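Local atomic coordinates of glucose-6-phosphate isomerase (Chlamydia trachomatis D/UW-3/CX, PDB entry 6OTU), a protein that catalyses the reversible isomerization of glucose-6-phosphate to fructose-6-phosphate. Residues K343-T346 / A347-Q350. Sequence-based numbering, arbitrary orientation.
Sequences KYFT and AHLQ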
# COMPACT_ATOMS: atom_id res chain seq x y z
N LYS A 343 -6.11 8.96 -0.87
CA LYS A 343 -5.61 7.89 -0.02
C LYS A 343 -5.70 6.53 -0.70
O LYS A 343 -4.86 5.65 -0.42
CB LYS A 343 -6.37 7.87 1.32
CG LYS A 343 -5.44 7.72 2.51
CD LYS A 343 -5.80 8.61 3.71
CE LYS A 343 -7.04 8.11 4.46
NZ LYS A 343 -7.39 9.00 5.63
N TYR A 344 -6.67 6.31 -1.59
CA TYR A 344 -6.80 5.02 -2.25
C TYR A 344 -6.32 5.02 -3.69
O TYR A 344 -6.47 4.01 -4.38
CB TYR A 344 -8.25 4.52 -2.20
CG TYR A 344 -8.81 4.38 -0.80
CD1 TYR A 344 -8.70 3.19 -0.09
CD2 TYR A 344 -9.45 5.45 -0.19
CE1 TYR A 344 -9.22 3.07 1.20
CE2 TYR A 344 -9.96 5.36 1.08
CZ TYR A 344 -9.85 4.17 1.77
OH TYR A 344 -10.38 4.12 3.05
N PHE A 345 -5.72 6.12 -4.16
CA PHE A 345 -5.34 6.23 -5.56
C PHE A 345 -4.15 5.33 -5.91
O PHE A 345 -4.12 4.73 -6.99
CB PHE A 345 -5.03 7.68 -5.90
CG PHE A 345 -4.87 7.95 -7.37
CD1 PHE A 345 -5.84 7.54 -8.27
CD2 PHE A 345 -3.77 8.66 -7.84
CE1 PHE A 345 -5.71 7.80 -9.64
CE2 PHE A 345 -3.63 8.93 -9.20
CZ PHE A 345 -4.60 8.50 -10.10
N THR A 346 -3.16 5.22 -5.01
CA THR A 346 -1.98 4.40 -5.29
C THR A 346 -2.34 2.92 -5.40
O THR A 346 -1.76 2.19 -6.22
CB THR A 346 -0.93 4.61 -4.20
OG1 THR A 346 -0.46 5.97 -4.25
CG2 THR A 346 0.26 3.69 -4.41
N ALA A 347 -3.29 2.45 -4.59
CA ALA A 347 -3.70 1.05 -4.69
C ALA A 347 -4.28 0.76 -6.07
O ALA A 347 -3.98 -0.27 -6.67
CB ALA A 347 -4.71 0.72 -3.59
N HIS A 348 -5.08 1.69 -6.60
CA HIS A 348 -5.63 1.52 -7.93
C HIS A 348 -4.56 1.61 -9.02
O HIS A 348 -4.58 0.83 -9.98
CB HIS A 348 -6.71 2.56 -8.21
CG HIS A 348 -7.03 2.66 -9.66
ND1 HIS A 348 -7.59 1.62 -10.37
CD2 HIS A 348 -6.85 3.67 -10.55
CE1 HIS A 348 -7.75 1.98 -11.63
NE2 HIS A 348 -7.31 3.23 -11.77
N LEU A 349 -3.65 2.58 -8.90
CA LEU A 349 -2.56 2.67 -9.87
C LEU A 349 -1.74 1.39 -9.88
O LEU A 349 -1.32 0.90 -10.94
CB LEU A 349 -1.66 3.86 -9.53
CG LEU A 349 -2.30 5.25 -9.59
CD1 LEU A 349 -1.28 6.33 -9.24
CD2 LEU A 349 -2.87 5.46 -10.98
N GLN A 350 -1.47 0.85 -8.69
CA GLN A 350 -0.71 -0.39 -8.58
C GLN A 350 -1.36 -1.51 -9.37
O GLN A 350 -0.67 -2.28 -10.06
CB GLN A 350 -0.57 -0.74 -7.10
CG GLN A 350 0.04 -2.07 -6.77
CD GLN A 350 0.03 -2.29 -5.26
OE1 GLN A 350 -1.03 -2.56 -4.69
NE2 GLN A 350 1.18 -2.11 -4.61
O HOH W 1 -3.78 3.41 -1.84
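Phe345 presents one face of its ring to the branched end of Leu349, an i/i+4 CH-pi contact in the first turn of helix 345-357, the helix of the beta-alpha-beta unit that links strands 332-337 and 375-377. Leu349 CG sits 4.0 Å from the centroid of the Phe345 ring and 11° off its normal, so the approach is over the face. With CG anti to the backbone N (chi1 -169°), the phenyl group lies beside its own carbonyl carbon, where its face can meet Leu349 one turn on. The His348 ring turns an edge to Phe345 CE1. Phe345 packs on Met167 of helix 162-172 and Leu349 on Tyr476 of helix 466-487, so the pair is buried. Further along, the same helix carries Gln351 and Glu355 of the glucose-6-phosphate pocket; the side chain of Glu355, the active-site proton donor, is about 8 Å from that of His348.

Backbone bonding tightens along the turn. From the N-cap, Tyr344 O receives only a weak, 3.5 Å bond from His348 N; Leu349 N to Phe345 O is 2.9 Å and nearly straight (167°), and Gln350 N to Thr346 O is 2.8 Å. At the helix start, a water accepts from Ala347 N and donates to Lys343 O at 2.9 Å.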